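Local coordinates for CRISPR-associated endoribonuclease Cas6 1 (Methanocaldococcus jannaschii DSM 2661, PDB 5YI6), which probably acts as a metal-independent endoribonuclease that cuts CRISPR precursor transcripts into the crRNAs used in antiviral defence, at residues A[126-131]-A[207-212]; A[9-14]-A[109-114]; A[22-27]-A[192-197]. All coordinates share one frame; numbering follows the deposited sequence.

Interaction 1 (A[126-131]-A[207-212]); sequences NILKTI and MVFKVW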
loop_
_atom_site.group_PDB
_atom_site.type_symbol
_atom_site.label_atom_id
_atom_site.label_comp_id
_atom_site.label_asym_id
_atom_site.label_seq_id
_atom_site.Cartn_x
_atom_site.Cartn_y
_atom_site.Cartn_z
ATOM N N ASN A 126 4.399 4.483 17.473
ATOM C CA ASN A 126 3.399 4.957 18.412
ATOM C C ASN A 126 2.086 5.157 17.668
ATOM O O ASN A 126 1.161 4.368 17.833
ATOM C CB ASN A 126 3.890 6.234 19.102
ATOM C CG ASN A 126 2.841 6.857 19.990
ATOM O OD1 ASN A 126 2.000 6.167 20.564
ATOM N ND2 ASN A 126 2.876 8.183 20.099
ATOM N N ILE A 127 1.975 6.192 16.840
ATOM C CA ILE A 127 0.758 6.421 16.065
ATOM C C ILE A 127 1.028 6.143 14.588
ATOM O O ILE A 127 2.017 6.621 14.022
ATOM C CB ILE A 127 0.222 7.846 16.254
ATOM C CG1 ILE A 127 -0.046 8.076 17.732
ATOM C CG2 ILE A 127 -1.061 8.008 15.441
ATOM C CD1 ILE A 127 -0.526 9.474 18.061
ATOM N N LEU A 128 0.143 5.381 13.966
ATOM C CA LEU A 128 0.239 5.064 12.552
ATOM C C LEU A 128 -1.015 5.572 11.853
ATOM O O LEU A 128 -2.111 5.550 12.422
ATOM C CB LEU A 128 0.371 3.544 12.342
ATOM C CG LEU A 128 1.605 2.899 12.992
ATOM C CD1 LEU A 128 1.529 1.371 12.883
ATOM C CD2 LEU A 128 2.887 3.438 12.370
ATOM N N LYS A 129 -0.871 5.984 10.597
ATOM C CA LYS A 129 -2.060 6.310 9.824
ATOM C C LYS A 129 -1.914 5.707 8.440
ATOM O O LYS A 129 -0.811 5.572 7.924
ATOM C CB LYS A 129 -2.290 7.816 9.735
ATOM C CG LYS A 129 -1.387 8.475 8.774
ATOM C CD LYS A 129 -1.763 9.975 8.591
ATOM C CE LYS A 129 -0.876 10.615 7.521
ATOM N NZ LYS A 129 -1.111 12.091 7.328
ATOM N N THR A 130 -3.039 5.329 7.851
ATOM C CA THR A 130 -3.007 4.720 6.519
ATOM C C THR A 130 -2.678 5.784 5.470
ATOM O O THR A 130 -3.206 6.912 5.516
ATOM C CB THR A 130 -4.360 4.060 6.210
ATOM O OG1 THR A 130 -5.427 5.023 6.364
ATOM C CG2 THR A 130 -4.621 2.827 7.157
ATOM N N ILE A 131 -1.770 5.439 4.557
ATOM C CA ILE A 131 -1.601 6.159 3.297
ATOM C C ILE A 131 -2.102 5.350 2.106
ATOM O O ILE A 131 -2.198 5.895 0.993
ATOM C CB ILE A 131 -0.141 6.630 3.097
ATOM C CG1 ILE A 131 0.866 5.436 3.202
ATOM C CG2 ILE A 131 0.196 7.657 4.181
ATOM C CD1 ILE A 131 2.370 5.890 2.880
ATOM N N MET A 207 -7.565 4.965 8.334
ATOM C CA MET A 207 -7.615 5.001 9.793
ATOM C C MET A 207 -6.305 5.458 10.407
ATOM O O MET A 207 -5.231 5.425 9.789
ATOM C CB MET A 207 -8.030 3.642 10.378
ATOM C CG MET A 207 -7.160 2.510 9.978
ATOM S SD MET A 207 -7.941 0.915 10.434
ATOM C CE MET A 207 -7.716 0.936 12.160
ATOM N N VAL A 208 -6.445 5.933 11.644
ATOM C CA VAL A 208 -5.353 6.350 12.506
ATOM C C VAL A 208 -5.445 5.504 13.768
ATOM O O VAL A 208 -6.536 5.390 14.362
ATOM C CB VAL A 208 -5.445 7.844 12.864
ATOM C CG1 VAL A 208 -4.246 8.236 13.701
ATOM C CG2 VAL A 208 -5.529 8.690 11.601
ATOM N N PHE A 209 -4.306 4.937 14.186
ATOM C CA PHE A 209 -4.337 4.011 15.317
ATOM C C PHE A 209 -3.013 4.024 16.060
ATOM O O PHE A 209 -1.959 4.263 15.478
ATOM C CB PHE A 209 -4.715 2.560 14.898
ATOM C CG PHE A 209 -3.818 1.914 13.838
ATOM C CD1 PHE A 209 -2.963 0.870 14.181
ATOM C CD2 PHE A 209 -3.915 2.277 12.495
ATOM C CE1 PHE A 209 -2.170 0.228 13.202
ATOM C CE2 PHE A 209 -3.118 1.661 11.518
ATOM C CZ PHE A 209 -2.249 0.622 11.873
ATOM N N LYS A 210 -3.089 3.797 17.368
ATOM C CA LYS A 210 -1.921 3.626 18.215
ATOM C C LYS A 210 -1.571 2.147 18.260
ATOM O O LYS A 210 -2.469 1.312 18.259
ATOM C CB LYS A 210 -2.227 4.102 19.633
ATOM C CG LYS A 210 -2.230 5.596 19.801
ATOM C CD LYS A 210 -2.298 5.971 21.268
ATOM C CE LYS A 210 -3.728 5.873 21.789
ATOM N NZ LYS A 210 -4.115 4.519 22.299
ATOM N N VAL A 211 -0.281 1.832 18.332
ATOM C CA VAL A 211 0.159 0.440 18.416
ATOM C C VAL A 211 1.118 0.257 19.574
ATOM O O VAL A 211 1.852 1.173 19.961
ATOM C CB VAL A 211 0.852 -0.083 17.136
ATOM C CG1 VAL A 211 -0.124 -0.255 16.028
ATOM C CG2 VAL A 211 2.042 0.868 16.724
ATOM N N TRP A 212 1.142 -0.963 20.102
ATOM C CA TRP A 212 2.142 -1.325 21.085
ATOM C C TRP A 212 2.334 -2.844 20.998
ATOM O O TRP A 212 1.538 -3.558 20.375
ATOM C CB TRP A 212 1.731 -0.837 22.496
ATOM C CG TRP A 212 0.434 -1.410 23.044
ATOM C CD1 TRP A 212 0.312 -2.499 23.869
ATOM C CD2 TRP A 212 -0.888 -0.920 22.841
ATOM N NE1 TRP A 212 -0.988 -2.713 24.183
ATOM C CE2 TRP A 212 -1.755 -1.761 23.566
ATOM C CE3 TRP A 212 -1.433 0.150 22.108
ATOM C CZ2 TRP A 212 -3.120 -1.569 23.597
ATOM C CZ3 TRP A 212 -2.791 0.337 22.132
ATOM C CH2 TRP A 212 -3.628 -0.526 22.869
#
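A chi1 of 57° puts CG of F209 between its backbone N and carbonyl carbon, which brings the ring against CB of L128; the two residues face each other as a directly paired set on one side of the sheet. CB of L128 sits over one face of F209, offset toward the rim, 4.1 Å from the ring centroid, as a CH-pi contact. Its CD1 continues past CE1 of F209 to both methyls of V211. F226 meets the same ring edge-to-face, and helix 215-224 covers this side through Y222 and I218. On the other side, CG2 of I127 touches CG1 of V208 at 3.6 Å, and CG1 of I127 meets CG of K210, whose ammonium pairs with E185. The backbones are antiparallel, with L128 and F209 as a hydrogen-bonded pair; the bond from L128 N to F209 O is 2.8 Å and almost straight (177°). T130 grips M207 twice: its N donates to M207 O, and its OG1 accepts from M207 N at 2.9 Å. This joins the first and third strands of a beta-alpha-beta-beta-alpha-beta unit, the central antiparallel pair of a ferredoxin-like (RAMP) fold.

Interaction 2 (A[9-14]-A[109-114]); sequences LELQTD and VEFFVR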
loop_
_atom_site.group_PDB
_atom_site.type_symbol
_atom_site.label_atom_id
_atom_site.label_comp_id
_atom_site.label_asym_id
_atom_site.label_seq_id
_atom_site.Cartn_x
_atom_site.Cartn_y
_atom_site.Cartn_z
ATOM N N LEU A 9 8.924 7.402 -4.292
ATOM C CA LEU A 9 9.159 7.740 -5.682
ATOM C C LEU A 9 8.667 9.149 -5.904
ATOM O O LEU A 9 7.480 9.425 -5.678
ATOM C CB LEU A 9 8.421 6.853 -6.677
ATOM C CG LEU A 9 8.848 5.512 -7.173
ATOM C CD1 LEU A 9 7.894 5.163 -8.352
ATOM C CD2 LEU A 9 10.307 5.632 -7.609
ATOM N N GLU A 10 9.568 10.014 -6.377
ATOM C CA GLU A 10 9.224 11.399 -6.670
ATOM C C GLU A 10 8.796 11.480 -8.124
ATOM O O GLU A 10 9.605 11.222 -9.023
ATOM C CB GLU A 10 10.448 12.292 -6.399
ATOM C CG GLU A 10 10.985 12.065 -4.979
ATOM C CD GLU A 10 12.156 12.987 -4.601
ATOM O OE1 GLU A 10 12.618 13.773 -5.446
ATOM O OE2 GLU A 10 12.611 12.897 -3.453
ATOM N N LEU A 11 7.534 11.824 -8.357
ATOM C CA LEU A 11 6.945 11.835 -9.679
ATOM C C LEU A 11 6.677 13.272 -10.108
ATOM O O LEU A 11 6.399 14.134 -9.270
ATOM C CB LEU A 11 5.622 11.047 -9.704
ATOM C CG LEU A 11 5.702 9.601 -9.193
ATOM C CD1 LEU A 11 4.295 8.966 -9.119
ATOM C CD2 LEU A 11 6.572 8.797 -10.131
ATOM N N GLN A 12 6.683 13.500 -11.421
ATOM C CA GLN A 12 6.450 14.855 -11.939
ATOM C C GLN A 12 5.577 14.757 -13.173
ATOM O O GLN A 12 5.930 14.039 -14.118
ATOM C CB GLN A 12 7.788 15.536 -12.282
ATOM C CG GLN A 12 7.636 16.918 -12.930
ATOM C CD GLN A 12 7.456 17.997 -11.899
ATOM O OE1 GLN A 12 8.382 18.291 -11.154
ATOM N NE2 GLN A 12 6.273 18.610 -11.854
ATOM N N THR A 13 4.441 15.451 -13.161
ATOM C CA THR A 13 3.593 15.591 -14.347
ATOM C C THR A 13 3.406 17.091 -14.618
ATOM O O THR A 13 4.103 17.924 -14.041
ATOM C CB THR A 13 2.266 14.858 -14.165
ATOM O OG1 THR A 13 1.548 14.859 -15.407
ATOM C CG2 THR A 13 1.398 15.508 -13.069
ATOM N N ASP A 14 2.490 17.438 -15.518
ATOM C CA ASP A 14 2.293 18.865 -15.820
ATOM C C ASP A 14 1.756 19.639 -14.623
ATOM O O ASP A 14 0.950 19.135 -13.844
ATOM C CB ASP A 14 1.335 19.043 -16.989
ATOM C CG ASP A 14 1.881 18.447 -18.260
ATOM O OD1 ASP A 14 3.109 18.523 -18.477
ATOM O OD2 ASP A 14 1.089 17.880 -19.023
ATOM N N VAL A 109 -2.967 10.304 -16.637
ATOM C CA VAL A 109 -1.903 11.194 -16.174
ATOM C C VAL A 109 -0.567 10.522 -16.410
ATOM O O VAL A 109 -0.347 9.400 -15.950
ATOM C CB VAL A 109 -2.062 11.548 -14.681
ATOM C CG1 VAL A 109 -0.865 12.398 -14.235
ATOM C CG2 VAL A 109 -3.440 12.225 -14.406
ATOM N N GLU A 110 0.337 11.212 -17.086
ATOM C CA GLU A 110 1.682 10.729 -17.345
ATOM C C GLU A 110 2.676 11.392 -16.390
ATOM O O GLU A 110 2.775 12.626 -16.349
ATOM C CB GLU A 110 2.070 11.040 -18.793
ATOM C CG GLU A 110 3.372 10.435 -19.213
ATOM C CD GLU A 110 3.208 8.963 -19.526
ATOM O OE1 GLU A 110 2.078 8.559 -19.893
ATOM O OE2 GLU A 110 4.193 8.210 -19.377
ATOM N N PHE A 111 3.426 10.585 -15.635
ATOM C CA PHE A 111 4.467 11.069 -14.735
ATOM C C PHE A 111 5.855 10.737 -15.261
ATOM O O PHE A 111 6.081 9.658 -15.820
ATOM C CB PHE A 111 4.336 10.422 -13.340
ATOM C CG PHE A 111 3.081 10.749 -12.643
ATOM C CD1 PHE A 111 2.959 11.939 -11.933
ATOM C CD2 PHE A 111 2.027 9.835 -12.624
ATOM C CE1 PHE A 111 1.794 12.248 -11.254
ATOM C CE2 PHE A 111 0.853 10.132 -11.950
ATOM C CZ PHE A 111 0.723 11.331 -11.248
ATOM N N PHE A 112 6.799 11.638 -15.024
ATOM C CA PHE A 112 8.207 11.289 -15.047
ATOM C C PHE A 112 8.606 10.781 -13.672
ATOM O O PHE A 112 8.205 11.351 -12.656
ATOM C CB PHE A 112 9.072 12.503 -15.399
ATOM C CG PHE A 112 8.875 13.004 -16.800
ATOM C CD1 PHE A 112 9.588 12.453 -17.852
ATOM C CD2 PHE A 112 7.978 14.028 -17.069
ATOM C CE1 PHE A 112 9.413 12.918 -19.153
ATOM C CE2 PHE A 112 7.797 14.486 -18.366
ATOM C CZ PHE A 112 8.519 13.929 -19.406
ATOM N N VAL A 113 9.379 9.697 -13.640
ATOM C CA VAL A 113 9.924 9.142 -12.398
ATOM C C VAL A 113 11.300 9.772 -12.194
ATOM O O VAL A 113 12.261 9.381 -12.843
ATOM C CB VAL A 113 10.020 7.609 -12.453
ATOM C CG1 VAL A 113 10.556 7.078 -11.094
ATOM C CG2 VAL A 113 8.650 6.994 -12.806
ATOM N N ARG A 114 11.399 10.729 -11.260
ATOM C CA ARG A 114 12.592 11.562 -11.122
ATOM C C ARG A 114 13.675 10.909 -10.263
ATOM O O ARG A 114 14.842 10.902 -10.643
ATOM C CB ARG A 114 12.202 12.918 -10.520
ATOM C CG ARG A 114 11.275 13.734 -11.445
ATOM C CD ARG A 114 11.944 14.016 -12.790
ATOM N NE ARG A 114 11.229 15.052 -13.546
ATOM C CZ ARG A 114 11.349 15.248 -14.858
ATOM N NH1 ARG A 114 12.170 14.478 -15.576
ATOM N NH2 ARG A 114 10.641 16.210 -15.453
HETATM O O HOH W 1 -0.189 13.832 -18.143
#
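L11 and F111 interlock on the buried side of this antiparallel pair. CB of L11 presses against CD1 of F111 at 3.6 Å, and its CD1 rises over one ring face, offset toward the rim. CG1 of V109 fills in over the opposite face, so the ring is held between a leucine methyl and a valine methyl. The other branch, CD2 of L11, lies 3.8 Å from CG2 of V113, the two side chains side by side and pointing the same way, and CD2 of L9 closes the row against CG1 of V113. L81, L104 and I19 pack onto this apolar ridge from neighbouring strands.

T13 closes the far end of the pair. Its OG1, anti to the backbone N (chi1 -172°), donates to E110 O at 2.7 Å from above the carbonyl plane, while its CG2 rests near F111 CE1. A water accepts from E110 N and reaches T13 OG1 weakly.

On the reverse side R114 folds back, bent at chi2: CB of F112 lies 3.6 Å from its guanidinium plane, over the centre, and NE comes 3.7 Å from CB of Q12. The amide of Q12 turns away, NE2 donating to T13 O and D76 O. Q12 and F112 exchange two backbone bonds. Strands 5-12 and 109-118 are thus paired as the first and last strands of the N-terminal ferredoxin-like fold, the RAMP architecture of Cas6.

Interaction 3 (A[22-27]-A[192-197]); sequences NHQYYL and KRMRIK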
loop_
_atom_site.group_PDB
_atom_site.type_symbol
_atom_site.label_atom_id
_atom_site.label_comp_id
_atom_site.label_asym_id
_atom_site.label_seq_id
_atom_site.Cartn_x
_atom_site.Cartn_y
_atom_site.Cartn_z
ATOM N N ASN A 22 -10.617 8.536 -7.873
ATOM C CA ASN A 22 -10.685 7.097 -8.068
ATOM C C ASN A 22 -9.407 6.538 -8.676
ATOM O O ASN A 22 -9.437 5.455 -9.271
ATOM C CB ASN A 22 -11.909 6.738 -8.920
ATOM C CG ASN A 22 -11.765 7.161 -10.379
ATOM O OD1 ASN A 22 -10.837 7.871 -10.752
ATOM N ND2 ASN A 22 -12.696 6.713 -11.211
ATOM N N HIS A 23 -8.266 7.230 -8.505
ATOM C CA HIS A 23 -7.071 6.788 -9.214
ATOM C C HIS A 23 -6.501 5.465 -8.706
ATOM O O HIS A 23 -5.676 4.888 -9.410
ATOM C CB HIS A 23 -5.946 7.838 -9.139
ATOM C CG HIS A 23 -5.283 7.925 -7.805
ATOM N ND1 HIS A 23 -5.709 8.794 -6.818
ATOM C CD2 HIS A 23 -4.199 7.284 -7.301
ATOM C CE1 HIS A 23 -4.936 8.656 -5.753
ATOM N NE2 HIS A 23 -4.017 7.741 -6.017
ATOM N N GLN A 24 -6.825 5.026 -7.484
ATOM C CA GLN A 24 -6.079 3.887 -6.924
ATOM C C GLN A 24 -6.154 2.671 -7.840
ATOM O O GLN A 24 -5.162 1.964 -8.030
ATOM C CB GLN A 24 -6.592 3.527 -5.527
ATOM C CG GLN A 24 -5.626 2.603 -4.696
ATOM C CD GLN A 24 -5.615 1.158 -5.130
ATOM O OE1 GLN A 24 -6.631 0.629 -5.634
ATOM N NE2 GLN A 24 -4.461 0.484 -4.926
ATOM N N TYR A 25 -7.336 2.396 -8.397
ATOM C CA TYR A 25 -7.506 1.225 -9.265
ATOM C C TYR A 25 -6.557 1.266 -10.469
ATOM O O TYR A 25 -5.926 0.242 -10.839
ATOM C CB TYR A 25 -8.964 1.175 -9.700
ATOM C CG TYR A 25 -9.307 0.098 -10.694
ATOM C CD1 TYR A 25 -9.439 -1.215 -10.285
ATOM C CD2 TYR A 25 -9.531 0.406 -12.034
ATOM C CE1 TYR A 25 -9.775 -2.209 -11.186
ATOM C CE2 TYR A 25 -9.878 -0.581 -12.942
ATOM C CZ TYR A 25 -9.990 -1.891 -12.506
ATOM O OH TYR A 25 -10.341 -2.904 -13.379
ATOM N N TYR A 26 -6.420 2.452 -11.082
ATOM C CA TYR A 26 -5.524 2.621 -12.232
ATOM C C TYR A 26 -4.065 2.607 -11.826
ATOM O O TYR A 26 -3.208 2.122 -12.587
ATOM C CB TYR A 26 -5.862 3.928 -12.959
ATOM C CG TYR A 26 -7.311 3.899 -13.337
ATOM C CD1 TYR A 26 -7.727 3.196 -14.454
ATOM C CD2 TYR A 26 -8.275 4.537 -12.555
ATOM C CE1 TYR A 26 -9.066 3.132 -14.800
ATOM C CE2 TYR A 26 -9.631 4.480 -12.901
ATOM C CZ TYR A 26 -10.006 3.776 -14.025
ATOM O OH TYR A 26 -11.330 3.703 -14.377
ATOM N N LEU A 27 -3.765 3.134 -10.637
ATOM C CA LEU A 27 -2.413 3.058 -10.107
ATOM C C LEU A 27 -2.002 1.603 -9.905
ATOM O O LEU A 27 -0.918 1.182 -10.320
ATOM C CB LEU A 27 -2.361 3.833 -8.773
ATOM C CG LEU A 27 -1.091 3.652 -7.936
ATOM C CD1 LEU A 27 0.176 4.222 -8.680
ATOM C CD2 LEU A 27 -1.256 4.347 -6.568
ATOM N N LYS A 192 -13.953 3.762 3.028
ATOM C CA LYS A 192 -13.671 4.241 1.681
ATOM C C LYS A 192 -14.076 3.175 0.677
ATOM O O LYS A 192 -13.700 2.010 0.830
ATOM C CB LYS A 192 -12.183 4.563 1.496
ATOM C CG LYS A 192 -11.715 5.679 2.379
ATOM C CD LYS A 192 -12.320 6.988 1.869
ATOM C CE LYS A 192 -11.936 8.179 2.737
ATOM N NZ LYS A 192 -12.410 9.447 2.108
ATOM N N ARG A 193 -14.801 3.568 -0.370
ATOM C CA ARG A 193 -15.215 2.615 -1.394
ATOM C C ARG A 193 -14.141 2.524 -2.473
ATOM O O ARG A 193 -13.738 3.547 -3.041
ATOM C CB ARG A 193 -16.565 3.028 -1.983
ATOM C CG ARG A 193 -17.113 2.059 -3.019
ATOM C CD ARG A 193 -18.523 2.468 -3.448
ATOM N NE ARG A 193 -19.032 1.673 -4.568
ATOM C CZ ARG A 193 -18.937 2.043 -5.843
ATOM N NH1 ARG A 193 -18.357 3.197 -6.157
ATOM N NH2 ARG A 193 -19.436 1.268 -6.800
ATOM N N MET A 194 -13.626 1.313 -2.713
ATOM C CA MET A 194 -12.452 1.140 -3.566
ATOM C C MET A 194 -12.753 0.058 -4.580
ATOM O O MET A 194 -13.179 -1.037 -4.199
ATOM C CB MET A 194 -11.187 0.742 -2.763
ATOM C CG MET A 194 -10.888 1.622 -1.537
ATOM S SD MET A 194 -10.240 3.219 -2.047
ATOM C CE MET A 194 -8.590 2.848 -2.657
ATOM N N ARG A 195 -12.539 0.366 -5.858
ATOM C CA ARG A 195 -12.667 -0.640 -6.900
ATOM C C ARG A 195 -11.490 -1.612 -6.854
ATOM O O ARG A 195 -10.333 -1.193 -6.763
ATOM C CB ARG A 195 -12.729 0.042 -8.264
ATOM C CG ARG A 195 -13.053 -0.868 -9.412
ATOM C CD ARG A 195 -13.181 -0.045 -10.696
ATOM N NE ARG A 195 -13.423 -0.916 -11.836
ATOM C CZ ARG A 195 -13.474 -0.504 -13.097
ATOM N NH1 ARG A 195 -13.292 0.780 -13.389
ATOM N NH2 ARG A 195 -13.708 -1.379 -14.068
ATOM N N ILE A 196 -11.769 -2.916 -6.918
ATOM C CA ILE A 196 -10.701 -3.915 -6.879
ATOM C C ILE A 196 -10.717 -4.843 -8.074
ATOM O O ILE A 196 -9.722 -5.541 -8.304
ATOM C CB ILE A 196 -10.694 -4.724 -5.576
ATOM C CG1 ILE A 196 -12.100 -5.254 -5.259
ATOM C CG2 ILE A 196 -10.161 -3.867 -4.443
ATOM C CD1 ILE A 196 -12.157 -6.069 -3.974
ATOM N N LYS A 197 -11.783 -4.862 -8.849
ATOM C CA LYS A 197 -11.895 -5.694 -10.037
ATOM C C LYS A 197 -12.806 -4.936 -10.980
ATOM O O LYS A 197 -13.400 -3.925 -10.605
ATOM C CB LYS A 197 -12.428 -7.106 -9.737
ATOM C CG LYS A 197 -11.389 -8.009 -9.087
ATOM C CD LYS A 197 -10.100 -8.055 -9.919
ATOM C CE LYS A 197 -9.083 -9.055 -9.362
ATOM N NZ LYS A 197 -7.746 -8.917 -10.015
HETATM O O HOH W 2 -9.231 1.092 -5.744
HETATM O O HOH W 3 -7.527 -1.711 -6.735
HETATM O O HOH W 4 -12.927 3.180 -11.735
HETATM O O HOH W 5 -12.280 1.800 -16.461
#
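Y25 and R195 form a cation-pi stack across the interface between the two ferredoxin-like halves, where the first turn of helix 23-35 meets the end of strand 182-195. The arginine is extended from CG to NE and lies over the tyrosine face: its CD stands over the ring centre, 3.7 Å from the centroid, and its guanidinium, 6° from parallel, is displaced toward the hydroxyl end, with CZ of R195 3.6 Å from CE2 of Y25. NE of R195 donates to K197 O at 3.3 Å, the oxygen lying in the guanidinium plane, which should help keep it turned onto the ring.

Y26 stands perpendicular (89°) to the guanidinium and takes CD2 of Y25 over its own ring centre. One water joins its hydroxyl to R195, 2.9 Å from NH1; a second also lies at the Y26 hydroxyl, but its bond to R195 NH1 is weak. One residue back along each segment, CE of M194 meets CB of Q24 at 3.6 Å. Two further waters lie between Q24 OE1 and R195 O, while Q24 NE2 binds M232 O.

I196 and K197 form a classic beta bulge, and the side chain of K197 lies about 8 Å from those of Y32 and K53, the probable proton acceptor and transition-state stabiliser. Such a cation-pi stack joins the two domains beside the putative active site of a tandem ferredoxin-like Cas6.

Overall arrangement
Interaction 2 lies in the five-stranded N-terminal sheet and interaction 1 in the four-stranded C-terminal sheet, their centres 28 Å apart. Interaction 3 joins the two halves, with its centre 20 Å from that of interaction 2 and 22 Å from that of interaction 1. Along the chain interaction 2 closes before interaction 1 opens, strand 127-130 following strand 109-118, whereas interaction 3 alternates with both because it pairs residues 22-27 with 192-197. Interactions 1 and 3 share a sheet through the neighbouring strands 201-213 and 182-195. Each half therefore has its own antiparallel sheet, and the helix-to-strand contact connects them near the residues that probably carry out RNA cleavage.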